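Phospholyase (PDB 5G4J) catalyses the pyridoxal 5'-phosphate-dependent elimination of phosphate from phosphoethanolamine, as a phospholyase of the class-III aminotransferase family. Local coordinates at residues N86-Y91 with M307-F312; V248-V253 with W265-F270; G357-V362 with F369-I374; R380-A385 with H407-K412. All coordinates share one frame; numbering follows the deposited sequence.

Interaction 1: residues N86-Y91 with M307-F312. With EXT ({5-hydroxy-6-methyl-4-[(E)-{[2-(phosphonooxy)ethyl]imino}methyl]pyridin-3-yl}methyl dihydrogen phosphate), chain F.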
# COMPACT_ATOMS: atom_id res chain seq x y z
N ASN A 86 10.25 -9.04 13.02
CA ASN A 86 9.37 -8.21 12.13
C ASN A 86 8.49 -9.00 11.12
O ASN A 86 8.51 -8.70 9.90
CB ASN A 86 10.24 -7.15 11.42
CG ASN A 86 9.43 -6.12 10.66
OD1 ASN A 86 9.94 -5.43 9.73
ND2 ASN A 86 8.20 -5.93 11.09
N LEU A 87 7.74 -9.96 11.61
CA LEU A 87 7.05 -10.93 10.71
C LEU A 87 5.57 -10.58 10.54
O LEU A 87 5.01 -9.91 11.36
CB LEU A 87 7.13 -12.36 11.28
CG LEU A 87 8.43 -13.10 10.99
CD1 LEU A 87 8.50 -14.39 11.79
CD2 LEU A 87 8.61 -13.36 9.50
N HIS A 88 5.03 -11.05 9.42
CA HIS A 88 3.61 -10.96 9.10
C HIS A 88 2.75 -11.61 10.21
O HIS A 88 3.23 -12.34 11.13
CB HIS A 88 3.32 -11.68 7.75
CG HIS A 88 3.79 -13.10 7.71
ND1 HIS A 88 3.07 -14.15 8.26
CD2 HIS A 88 4.96 -13.63 7.29
CE1 HIS A 88 3.77 -15.27 8.15
NE2 HIS A 88 4.91 -14.98 7.54
N THR A 89 1.45 -11.32 10.09
CA THR A 89 0.51 -11.55 11.17
C THR A 89 -0.00 -13.02 11.22
O THR A 89 -0.91 -13.34 12.02
CB THR A 89 -0.68 -10.59 10.95
OG1 THR A 89 -1.16 -10.74 9.59
CG2 THR A 89 -0.24 -9.16 11.25
N ARG A 90 0.51 -13.89 10.34
CA ARG A 90 0.19 -15.34 10.46
C ARG A 90 0.92 -16.04 11.62
O ARG A 90 0.63 -17.21 11.94
CB ARG A 90 0.39 -16.06 9.12
CG ARG A 90 -0.53 -15.47 8.05
CD ARG A 90 -0.20 -15.95 6.65
NE ARG A 90 1.15 -15.52 6.28
CZ ARG A 90 1.74 -15.82 5.11
NH1 ARG A 90 1.10 -16.55 4.19
NH2 ARG A 90 2.97 -15.38 4.85
N TYR A 91 1.87 -15.33 12.23
CA TYR A 91 2.32 -15.73 13.54
C TYR A 91 1.75 -14.69 14.49
O TYR A 91 1.80 -13.48 14.20
CB TYR A 91 3.83 -15.78 13.61
CG TYR A 91 4.51 -16.63 12.53
CD1 TYR A 91 4.48 -18.03 12.58
CD2 TYR A 91 5.14 -16.01 11.45
CE1 TYR A 91 5.05 -18.80 11.57
CE2 TYR A 91 5.77 -16.77 10.46
CZ TYR A 91 5.71 -18.17 10.50
OH TYR A 91 6.35 -18.92 9.53
N MET A 307 -10.52 -14.74 1.74
CA MET A 307 -9.28 -15.04 2.45
C MET A 307 -8.37 -13.80 2.26
O MET A 307 -7.45 -13.75 1.43
CB MET A 307 -8.65 -16.31 1.90
CG MET A 307 -7.24 -16.59 2.42
SD MET A 307 -6.94 -16.44 4.22
CE MET A 307 -8.05 -17.74 4.79
N PHE A 308 -8.65 -12.77 3.06
CA PHE A 308 -8.01 -11.48 2.90
C PHE A 308 -6.71 -11.46 3.72
O PHE A 308 -6.67 -11.82 4.91
CB PHE A 308 -8.94 -10.34 3.39
CG PHE A 308 -8.30 -8.98 3.26
CD1 PHE A 308 -8.21 -8.35 2.03
CD2 PHE A 308 -7.67 -8.38 4.36
CE1 PHE A 308 -7.56 -7.11 1.92
CE2 PHE A 308 -7.01 -7.17 4.25
CZ PHE A 308 -6.94 -6.53 3.04
N PHE A 309 -5.61 -11.04 3.07
CA PHE A 309 -4.30 -10.96 3.73
C PHE A 309 -3.51 -9.84 3.05
O PHE A 309 -3.49 -9.74 1.82
CB PHE A 309 -3.59 -12.29 3.66
CG PHE A 309 -2.22 -12.31 4.28
CD1 PHE A 309 -2.04 -12.03 5.66
CD2 PHE A 309 -1.09 -12.59 3.50
CE1 PHE A 309 -0.74 -12.04 6.22
CE2 PHE A 309 0.20 -12.61 4.07
CZ PHE A 309 0.37 -12.34 5.42
N ASN A 310 -2.83 -9.05 3.87
CA ASN A 310 -1.94 -8.00 3.43
C ASN A 310 -0.58 -8.28 4.06
O ASN A 310 -0.46 -8.16 5.30
CB ASN A 310 -2.54 -6.67 3.89
CG ASN A 310 -1.68 -5.48 3.53
OD1 ASN A 310 -0.40 -5.53 3.63
ND2 ASN A 310 -2.35 -4.36 3.14
N THR A 311 0.44 -8.64 3.24
CA THR A 311 1.72 -9.14 3.81
C THR A 311 2.38 -8.27 4.90
O THR A 311 2.87 -8.78 5.92
CB THR A 311 2.78 -9.43 2.68
OG1 THR A 311 2.28 -10.47 1.77
CG2 THR A 311 4.19 -9.81 3.29
N PHE A 312 2.52 -6.97 4.63
CA PHE A 312 3.24 -6.02 5.53
C PHE A 312 2.34 -5.43 6.61
O PHE A 312 2.82 -4.97 7.66
CB PHE A 312 3.80 -4.86 4.70
CG PHE A 312 4.83 -5.27 3.69
CD1 PHE A 312 5.84 -6.18 4.04
CD2 PHE A 312 4.84 -4.72 2.41
CE1 PHE A 312 6.89 -6.53 3.13
CE2 PHE A 312 5.88 -5.12 1.50
CZ PHE A 312 6.89 -6.02 1.89
CAA EXT F . 1.85 -11.80 -3.01
CAB EXT F . 1.58 -12.03 -1.64
PAC EXT F . 1.39 -7.88 -0.66
OAD EXT F . 2.62 -7.31 -0.10
OAE EXT F . 0.75 -9.00 0.27
OAF EXT F . 0.44 -6.85 -1.17
OAG EXT F . 1.96 -8.83 -1.92
CAH EXT F . 1.05 -9.43 -2.78
CAI EXT F . 1.60 -10.52 -3.55
NAJ EXT F . 2.31 -11.35 -5.77
CAK EXT F . 1.87 -10.30 -4.91
CAL EXT F . 2.55 -12.59 -5.26
CAM EXT F . 3.00 -13.64 -6.11
CAN EXT F . 2.33 -12.82 -3.89
OAO EXT F . 2.49 -14.12 -3.44
OAP EXT F . 4.22 -16.47 0.01
PAQ EXT F . 3.49 -16.02 1.40
OAR EXT F . 2.55 -17.24 1.98
OAS EXT F . 4.48 -15.80 2.51
OAT EXT F . 2.50 -14.63 1.24
CAU EXT F . 1.21 -14.79 0.68
CAV EXT F . 0.84 -13.41 0.24
NAW EXT F . 1.33 -13.24 -1.15
O HOH W 1 1.08 -9.28 8.09
O HOH W 2 -1.91 -8.49 8.24

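Interaction 2: residues V248-V253 with W265-F270. With EXT ({5-hydroxy-6-methyl-4-[(E)-{[2-(phosphonooxy)ethyl]imino}methyl]pyridin-3-yl}methyl dihydrogen phosphate), chain C.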
# COMPACT_ATOMS: atom_id res chain seq x y z
N VAL A 248 -21.51 4.73 4.87
CA VAL A 248 -20.75 5.99 4.94
C VAL A 248 -19.33 5.69 5.30
O VAL A 248 -19.06 5.03 6.31
CB VAL A 248 -21.37 6.99 5.97
CG1 VAL A 248 -20.53 8.25 6.02
CG2 VAL A 248 -22.78 7.35 5.57
N ILE A 249 -18.38 6.27 4.53
CA ILE A 249 -16.95 6.17 4.82
C ILE A 249 -16.44 7.59 5.13
O ILE A 249 -16.49 8.45 4.27
CB ILE A 249 -16.08 5.57 3.68
CG1 ILE A 249 -16.61 4.22 3.17
CG2 ILE A 249 -14.63 5.46 4.10
CD1 ILE A 249 -15.99 3.79 1.86
N SER A 250 -15.88 7.78 6.34
CA SER A 250 -15.11 9.00 6.63
C SER A 250 -13.65 8.71 6.34
O SER A 250 -13.02 7.85 7.03
CB SER A 250 -15.26 9.43 8.06
OG SER A 250 -14.54 10.67 8.21
N ASP A 251 -13.12 9.45 5.37
CA ASP A 251 -11.69 9.41 5.00
C ASP A 251 -11.01 10.44 5.92
O ASP A 251 -11.18 11.61 5.76
CB ASP A 251 -11.54 9.77 3.54
CG ASP A 251 -10.09 9.83 3.09
OD1 ASP A 251 -9.17 9.94 3.93
OD2 ASP A 251 -9.85 9.73 1.85
N GLU A 252 -10.27 9.92 6.87
CA GLU A 252 -9.56 10.67 7.88
C GLU A 252 -8.11 10.96 7.60
O GLU A 252 -7.38 11.41 8.50
CB GLU A 252 -9.70 9.96 9.25
CG GLU A 252 -11.09 9.92 9.74
CD GLU A 252 -11.67 11.25 10.27
OE1 GLU A 252 -10.89 12.18 10.64
OE2 GLU A 252 -12.92 11.39 10.27
N VAL A 253 -7.67 10.80 6.35
CA VAL A 253 -6.26 10.97 6.03
C VAL A 253 -5.84 12.44 6.30
O VAL A 253 -4.74 12.70 6.75
CB VAL A 253 -5.98 10.54 4.59
CG1 VAL A 253 -4.66 11.00 4.14
CG2 VAL A 253 -6.11 9.03 4.45
N TRP A 265 -11.29 12.57 15.43
CA TRP A 265 -11.64 12.30 14.03
C TRP A 265 -12.47 13.48 13.51
O TRP A 265 -13.41 13.99 14.22
CB TRP A 265 -12.37 10.92 13.89
CG TRP A 265 -11.60 9.84 14.59
CD1 TRP A 265 -11.93 9.23 15.76
CD2 TRP A 265 -10.32 9.35 14.24
NE1 TRP A 265 -10.95 8.41 16.14
CE2 TRP A 265 -9.92 8.51 15.26
CE3 TRP A 265 -9.44 9.61 13.19
CZ2 TRP A 265 -8.72 7.80 15.25
CZ3 TRP A 265 -8.20 8.92 13.19
CH2 TRP A 265 -7.86 8.05 14.23
N GLY A 266 -12.20 13.86 12.28
CA GLY A 266 -12.95 14.84 11.61
C GLY A 266 -14.44 14.58 11.50
O GLY A 266 -15.20 15.53 11.57
N TYR A 267 -14.88 13.32 11.40
CA TYR A 267 -16.31 13.09 11.24
C TYR A 267 -17.14 13.58 12.46
O TYR A 267 -18.33 13.80 12.37
CB TYR A 267 -16.65 11.62 10.95
CG TYR A 267 -16.47 10.65 12.06
CD1 TYR A 267 -17.45 10.49 13.07
CD2 TYR A 267 -15.28 9.86 12.14
CE1 TYR A 267 -17.29 9.56 14.07
CE2 TYR A 267 -15.12 8.95 13.15
CZ TYR A 267 -16.12 8.82 14.11
OH TYR A 267 -15.88 7.88 15.08
N GLN A 268 -16.46 13.69 13.61
CA GLN A 268 -17.03 14.19 14.84
C GLN A 268 -17.52 15.61 14.77
O GLN A 268 -18.31 16.03 15.64
CB GLN A 268 -16.01 13.98 16.05
CG GLN A 268 -15.83 12.50 16.31
CD GLN A 268 -14.60 12.12 17.19
OE1 GLN A 268 -13.65 12.83 17.27
NE2 GLN A 268 -14.69 10.98 17.86
N MET A 269 -17.07 16.38 13.81
CA MET A 269 -17.63 17.73 13.57
C MET A 269 -19.12 17.66 13.12
O MET A 269 -19.81 18.65 13.17
CB MET A 269 -16.85 18.44 12.50
CG MET A 269 -15.38 18.71 12.85
SD MET A 269 -14.53 19.73 11.66
CE MET A 269 -14.52 18.62 10.24
N PHE A 270 -19.61 16.47 12.77
CA PHE A 270 -20.93 16.27 12.25
C PHE A 270 -21.65 15.32 13.09
O PHE A 270 -21.07 14.58 13.91
CB PHE A 270 -20.83 15.74 10.79
CG PHE A 270 -20.04 16.63 9.92
CD1 PHE A 270 -20.49 17.85 9.49
CD2 PHE A 270 -18.78 16.21 9.45
CE1 PHE A 270 -19.71 18.68 8.74
CE2 PHE A 270 -18.04 17.03 8.67
CZ PHE A 270 -18.50 18.30 8.31
CAA EXT C . -4.78 11.20 0.26
CAB EXT C . -3.51 11.61 -0.22
PAC EXT C . -1.85 7.76 0.19
OAD EXT C . -1.26 8.74 -0.80
OAE EXT C . -1.14 7.34 1.35
OAF EXT C . -2.12 6.48 -0.56
OAG EXT C . -3.17 8.37 0.66
CAH EXT C . -4.32 8.73 -0.16
CAI EXT C . -5.16 9.81 0.28
NAJ EXT C . -7.40 10.39 1.13
CAK EXT C . -6.48 9.49 0.70
CAL EXT C . -7.06 11.72 1.11
CAM EXT C . -8.05 12.66 1.53
CAN EXT C . -5.78 12.13 0.67
OAO EXT C . -5.50 13.48 0.64
OAP EXT C . -2.52 16.77 1.36
PAQ EXT C . -1.12 16.45 0.70
OAR EXT C . -0.86 17.46 -0.47
OAS EXT C . 0.08 16.50 1.65
OAT EXT C . -1.32 14.93 -0.00
CAU EXT C . -1.82 14.74 -1.31
CAV EXT C . -2.04 13.22 -1.38
NAW EXT C . -3.25 12.87 -0.56

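Interaction 3: residues G357-V362 with F369-I374. With NA (sodium ion), chain E.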
# COMPACT_ATOMS: atom_id res chain seq x y z
N GLY A 357 -8.30 43.20 1.54
CA GLY A 357 -9.16 43.06 0.40
C GLY A 357 -8.74 41.87 -0.49
O GLY A 357 -9.45 41.54 -1.45
N ASN A 358 -7.55 41.27 -0.24
CA ASN A 358 -7.17 40.07 -1.00
C ASN A 358 -7.58 38.76 -0.25
O ASN A 358 -7.28 37.69 -0.74
CB ASN A 358 -5.71 40.09 -1.29
CG ASN A 358 -5.35 41.16 -2.29
OD1 ASN A 358 -4.54 41.97 -1.98
ND2 ASN A 358 -5.91 41.13 -3.48
N VAL A 359 -8.32 38.87 0.87
CA VAL A 359 -8.76 37.68 1.62
C VAL A 359 -10.25 37.61 1.69
O VAL A 359 -10.89 38.58 2.09
CB VAL A 359 -8.14 37.66 3.00
CG1 VAL A 359 -8.58 36.41 3.76
CG2 VAL A 359 -6.64 37.70 2.92
N GLY A 360 -10.84 36.47 1.33
CA GLY A 360 -12.27 36.22 1.46
C GLY A 360 -12.58 35.69 2.86
O GLY A 360 -12.68 36.43 3.83
N SER A 361 -12.74 34.39 2.99
CA SER A 361 -13.18 33.78 4.26
C SER A 361 -12.06 33.00 4.97
O SER A 361 -11.13 32.50 4.34
CB SER A 361 -14.29 32.77 3.99
OG SER A 361 -15.44 33.36 3.42
N VAL A 362 -12.24 32.86 6.27
CA VAL A 362 -11.38 32.06 7.08
C VAL A 362 -11.98 30.66 7.15
O VAL A 362 -13.14 30.50 7.35
CB VAL A 362 -11.26 32.66 8.48
CG1 VAL A 362 -10.42 31.79 9.42
CG2 VAL A 362 -10.61 34.04 8.32
N PHE A 369 -5.94 25.02 8.68
CA PHE A 369 -6.52 26.33 8.56
C PHE A 369 -6.21 26.87 7.17
O PHE A 369 -5.22 26.47 6.50
CB PHE A 369 -6.10 27.25 9.80
CG PHE A 369 -4.60 27.29 10.11
CD1 PHE A 369 -4.00 26.39 10.95
CD2 PHE A 369 -3.82 28.36 9.70
CE1 PHE A 369 -2.66 26.51 11.25
CE2 PHE A 369 -2.46 28.46 10.00
CZ PHE A 369 -1.89 27.56 10.76
N GLY A 370 -7.11 27.68 6.66
CA GLY A 370 -6.87 28.33 5.39
C GLY A 370 -7.66 29.61 5.20
O GLY A 370 -8.49 29.99 6.04
N ILE A 371 -7.27 30.32 4.14
CA ILE A 371 -7.99 31.49 3.68
C ILE A 371 -8.03 31.47 2.17
O ILE A 371 -7.04 31.12 1.48
CB ILE A 371 -7.34 32.82 4.16
CG1 ILE A 371 -5.84 32.82 4.01
CG2 ILE A 371 -7.72 33.07 5.61
CD1 ILE A 371 -5.14 34.16 4.32
N ASP A 372 -9.16 31.90 1.63
CA ASP A 372 -9.27 32.07 0.21
C ASP A 372 -8.75 33.45 -0.21
O ASP A 372 -8.93 34.46 0.48
CB ASP A 372 -10.66 31.64 -0.33
CG ASP A 372 -11.79 32.44 0.17
OD1 ASP A 372 -12.24 32.23 1.30
OD2 ASP A 372 -12.36 33.13 -0.66
N ILE A 373 -7.96 33.43 -1.25
CA ILE A 373 -7.22 34.62 -1.76
C ILE A 373 -7.96 35.10 -3.02
O ILE A 373 -8.22 34.30 -4.00
CB ILE A 373 -5.76 34.29 -2.08
CG1 ILE A 373 -5.04 33.74 -0.84
CG2 ILE A 373 -5.03 35.51 -2.61
CD1 ILE A 373 -5.10 34.57 0.43
N ILE A 374 -8.34 36.39 -2.98
CA ILE A 374 -9.21 36.96 -4.00
C ILE A 374 -8.62 38.31 -4.52
O ILE A 374 -7.69 38.87 -3.96
CB ILE A 374 -10.63 37.23 -3.47
CG1 ILE A 374 -10.60 38.09 -2.20
CG2 ILE A 374 -11.36 35.92 -3.23
CD1 ILE A 374 -11.97 38.53 -1.74
NA NA E . -11.21 40.51 3.17
O HOH W 3 -13.09 39.39 3.63

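Interaction 4: residues R380-A385 with H407-K412. With EXT ({5-hydroxy-6-methyl-4-[(E)-{[2-(phosphonooxy)ethyl]imino}methyl]pyridin-3-yl}methyl dihydrogen phosphate), chain C.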
# COMPACT_ATOMS: atom_id res chain seq x y z
N ARG A 380 -14.33 40.21 -5.97
CA ARG A 380 -14.13 39.00 -5.13
C ARG A 380 -13.78 37.73 -5.97
O ARG A 380 -14.07 36.61 -5.57
CB ARG A 380 -15.33 38.75 -4.17
CG ARG A 380 -15.62 39.88 -3.14
CD ARG A 380 -15.87 39.35 -1.69
N ASN A 381 -13.13 37.90 -7.13
CA ASN A 381 -12.80 36.75 -7.98
C ASN A 381 -11.61 35.99 -7.34
O ASN A 381 -10.68 36.62 -6.87
CB ASN A 381 -12.36 37.13 -9.39
CG ASN A 381 -13.51 37.45 -10.32
OD1 ASN A 381 -14.64 37.05 -10.09
ND2 ASN A 381 -13.20 38.18 -11.39
N PRO A 382 -11.59 34.65 -7.49
CA PRO A 382 -10.45 33.86 -7.01
C PRO A 382 -9.22 34.33 -7.67
O PRO A 382 -9.28 34.56 -8.86
CB PRO A 382 -10.80 32.43 -7.46
CG PRO A 382 -12.31 32.41 -7.60
CD PRO A 382 -12.67 33.79 -8.06
N ALA A 383 -8.13 34.50 -6.91
CA ALA A 383 -6.85 34.97 -7.42
C ALA A 383 -5.73 33.95 -7.30
O ALA A 383 -4.88 34.07 -6.44
CB ALA A 383 -6.46 36.23 -6.69
N PRO A 384 -5.71 32.93 -8.17
CA PRO A 384 -4.67 31.96 -8.08
C PRO A 384 -3.33 32.50 -8.21
O PRO A 384 -2.43 32.04 -7.54
CB PRO A 384 -5.01 30.92 -9.20
CG PRO A 384 -6.08 31.60 -10.03
CD PRO A 384 -6.78 32.51 -9.10
N ALA A 385 -3.11 33.47 -9.11
CA ALA A 385 -1.78 33.97 -9.28
C ALA A 385 -1.22 34.64 -8.01
O ALA A 385 -0.03 34.52 -7.72
CB ALA A 385 -1.71 34.94 -10.54
N HIS A 407 -10.25 26.43 -7.65
CA HIS A 407 -9.65 27.63 -8.25
C HIS A 407 -8.26 27.87 -7.82
O HIS A 407 -7.68 28.91 -8.17
CB HIS A 407 -10.51 28.80 -7.89
CG HIS A 407 -11.96 28.58 -8.21
ND1 HIS A 407 -12.39 28.30 -9.49
CD2 HIS A 407 -13.06 28.52 -7.42
CE1 HIS A 407 -13.69 28.07 -9.47
NE2 HIS A 407 -14.13 28.21 -8.23
N ASP A 408 -7.65 26.94 -7.08
CA ASP A 408 -6.24 27.06 -6.73
C ASP A 408 -5.85 28.34 -5.94
O ASP A 408 -4.76 28.92 -6.12
CB ASP A 408 -5.39 26.88 -8.01
CG ASP A 408 -4.21 25.94 -7.81
OD1 ASP A 408 -4.10 25.24 -6.77
OD2 ASP A 408 -3.38 25.90 -8.73
N ASN A 409 -6.76 28.76 -5.09
CA ASN A 409 -6.63 30.02 -4.36
C ASN A 409 -6.87 29.93 -2.87
O ASN A 409 -7.00 30.98 -2.23
CB ASN A 409 -7.61 31.03 -4.93
CG ASN A 409 -9.04 30.73 -4.59
OD1 ASN A 409 -9.51 29.63 -4.75
ND2 ASN A 409 -9.76 31.74 -4.13
N VAL A 410 -6.86 28.72 -2.28
CA VAL A 410 -7.05 28.60 -0.83
C VAL A 410 -5.73 28.24 -0.22
O VAL A 410 -5.19 27.16 -0.45
CB VAL A 410 -8.11 27.62 -0.46
CG1 VAL A 410 -8.25 27.48 1.06
CG2 VAL A 410 -9.42 27.95 -1.11
N LEU A 411 -5.13 29.17 0.51
CA LEU A 411 -3.89 28.81 1.23
C LEU A 411 -4.16 27.68 2.20
O LEU A 411 -5.23 27.70 2.85
CB LEU A 411 -3.40 29.97 1.99
CG LEU A 411 -2.70 31.02 1.20
CD1 LEU A 411 -2.17 32.07 2.15
CD2 LEU A 411 -1.56 30.61 0.25
N LYS A 412 -3.28 26.67 2.25
CA LYS A 412 -3.47 25.50 3.10
C LYS A 412 -2.28 25.45 4.12
O LYS A 412 -1.12 25.28 3.71
CB LYS A 412 -3.45 24.22 2.25
CG LYS A 412 -3.06 22.90 2.97
CD LYS A 412 -3.69 21.66 2.34
CE LYS A 412 -2.83 20.63 1.68
NZ LYS A 412 -3.69 19.39 1.35
CAA EXT C . -4.78 11.20 0.26
CAB EXT C . -3.51 11.61 -0.22
PAC EXT C . -1.85 7.76 0.19
OAD EXT C . -1.26 8.74 -0.80
OAE EXT C . -1.14 7.34 1.35
OAF EXT C . -2.12 6.48 -0.56
OAG EXT C . -3.17 8.37 0.66
CAH EXT C . -4.32 8.73 -0.16
CAI EXT C . -5.16 9.81 0.28
NAJ EXT C . -7.40 10.39 1.13
CAK EXT C . -6.48 9.49 0.70
CAL EXT C . -7.06 11.72 1.11
CAM EXT C . -8.05 12.66 1.53
CAN EXT C . -5.78 12.13 0.67
OAO EXT C . -5.50 13.48 0.64
OAP EXT C . -2.52 16.77 1.36
PAQ EXT C . -1.12 16.45 0.70
OAR EXT C . -0.86 17.46 -0.47
OAS EXT C . 0.08 16.50 1.65
OAT EXT C . -1.32 14.93 -0.00
CAU EXT C . -1.82 14.74 -1.31
CAV EXT C . -2.04 13.22 -1.38
NAW EXT C . -3.25 12.87 -0.56

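Interaction 1: residues N86-Y91 with M307-F312
The aliphatic part of Arg90 crosses Phe309 at about a right angle, with CD over one ring face, 4.1 Å from the centroid and 21° off its normal. Farther out the rim of Phe309 slides under the guanidinium, whose face is covered by CE2; the two planes are 31° apart, and Arg90 NE comes within 3.4 Å of Phe309 CZ. At the rim of that ring lie His88 CB and Thr89 OG1, the latter 3.6 Å from Phe309 CE1. A bend at chi3 (-62°) turns the guanidinium back so that NH2 also sits over the imidazole of His88. With Phe309 on one face and His88 CG at its edge, the guanidinium meets one phosphate with two nearly straight bonds, Arg90 NH1 to EXT OAR at 2.7 Å and Arg90 NH2 to EXT OAS at 2.8 Å.

The loop that presents Arg90 is a type I turn from His88 to Tyr91, and the arrangement is that of a fold-type I enzyme whose active site lies at the dimer interface. This EXT, the external aldimine of the cofactor with phosphoethanolamine, is also gripped by Lys281, Lys412 and Arg414 of the second subunit, while His88 NE2 bonds to Asn62 of that subunit. The cofactor phosphate is reached from the other segment, where Thr311 gives OAE both its hydroxyl (OG1, 2.6 Å) and its backbone N (3.0 Å).

Behind this tight cluster the backbones stay apart and water fills in. One water accepts from Thr89 N and donates to Thr311 O; a second joins Thr89 OG1 to Asn310 O.

Interaction 2: residues V248-V253 with W265-F270
Strand 247-251 of the large mixed sheet of this fold-type I enzyme runs out at Glu252, whose carboxylate receives the first two N-H groups of the 3-10 segment 266-269. Gly266 N donates to Glu252 OE1 at 2.7 Å, on the syn side and 22° out of the carboxylate plane, while Tyr267 N reaches the syn lone pair of Glu252 OE2 at 3.0 Å. A chain bent at chi2 (-74°) carries the carboxylate to these amides and leaves Glu252 CG 3.8 Å from Trp265 CE3. The carboxylate stands nearly upright to the indole, with OE1 at the ring's edge; Trp265 itself is held through NE1 by the carbonyl of Lys106. Ser250 OG donates to Glu252 OE2 at 2.7 Å from above the carboxylate plane, and the same hydroxyl touches Tyr267 CB at 3.6 Å. At OE1, Ser255 supplies a further hydrogen bond.

The neighbouring Asp251 points the other way, toward the cofactor: its OD2 is 2.6 Å from the pyridine nitrogen NAJ of EXT, as expected of the aspartate in this fold, and is also bonded by His148 and Asn124. Asp251 OD1 accepts from Val253 N, an Asx turn that shapes the bend beneath the pyridine ring.

With four donors shared between its two oxygens, the buried carboxylate of Glu252 is well compensated and probably stays ionised, helped by the N-terminal end of the short helical segment.

Interaction 3: residues G357-V362 with F369-I374
Gly370 approaches Val362 through its carbonyl, with Gly370 O 3.7 Å from Val362 CA, where the two strands run antiparallel. Ile371 follows as the non-hydrogen-bonded partner of Val362. Its CB lies 3.8 Å from Val359 CG1 and its CG2 4.1 Å from Val362 CG2, so one isoleucine spans the two valines on this face of the sheet.

Asp372 serves two consecutive residues of the opposite strand. Its backbone O takes Gly360 N at 2.9 Å, while its OD1 takes Ser361 N at 2.8 Å, from above the carboxylate plane. With CG turned between its own N and carbonyl carbon (chi1 64°), the carboxylate comes back over the partner strand, where OD1 also forms a salt bridge with Arg363. The bond from Asp372 N to Ser361 O is weak.

Ile373 pairs with Val359, again without hydrogen bonds, and its CG2 rests 3.6 Å from Asn358 O. Ile374 then closes the ladder: its N donates to Asn358 O at 2.8 Å, and its O receives Asn358 ND2 at 2.9 Å along a nearly straight bond that lies in both the carbonyl and the amide plane.

Val359 O, turned away from this partner, binds a sodium ion together with a water and the carbonyls of Ala353 and Ser356, at the end of helix 334-355. The whole is a beta hairpin with a beta bulge at Gly360-Ser361, whose first strand is outermost in its seven-stranded sheet within the chain.

Interaction 4: residues R380-A385 with H407-K412
Pro382 lies against His407 and Asn409 at once. Its CG approaches the imidazole obliquely and off-centre, 4.2 Å from the centroid and 30° off the ring normal, in a CH-pi contact, while Pro382 CB is 3.7 Å from His407 CB and 3.6 Å from Asn409 ND2. Two residues on, Pro384 packs against backbone carbonyls: its CB is 3.5 Å from His407 O and its CA 3.6 Å from Asp408 O. Between the prolines, Ala383 N approaches Asn409 CB.

In the next shell, Asn409 has its CG between its backbone N and carbonyl carbon (chi1 71°), which places the amide beside Pro382, where ND2 bonds to Ile373 O. Ile373 also makes backbone hydrogen bonds to Ala383 and Asn409. Ala383 is the N-cap of helix 384-396, and its carbonyl accepts from Thr387 OG1. The turn at Asp408, with positive phi, leads into strand 410-413, and Arg403 takes up Asp408 O.

Farther along that strand Lys412, bent at chi3, sends NZ to the substrate phosphate of EXT, 2.9 Å from OAP, where Arg414 of the same chain and Arg90 of the second subunit also gather.

No hydrogen bond passes directly between the two segments: their cohesion is van der Waals contact of proline carbons with an imidazole, an amide and two carbonyls. The Asn409 amide and the Ala383 and Asn409 backbones find partners in Ile373, so the join is held indirectly through strand 368-373.

In the fold
Interactions 3 and 4 are neighbours in one sheet, their centres 8 Å apart: strand 368-373 lies beside strand 410-413, with Ile373 N 2.8 Å from Asn409 O and Ile371 O 2.9 Å from Leu411 N, both probable hydrogen bonds. Interaction 2 belongs to the other large sheet, with its centre about 26 Å from that of interaction 4, yet the two meet at one EXT molecule, 248-253 facing its pyridine ring and Lys412 its substrate phosphate. Interaction 1, centred about 27 Å from interaction 2, serves the other EXT of the dimer; in return, Arg90 and Thr311 of the second subunit complete the site shared by interactions 2 and 4.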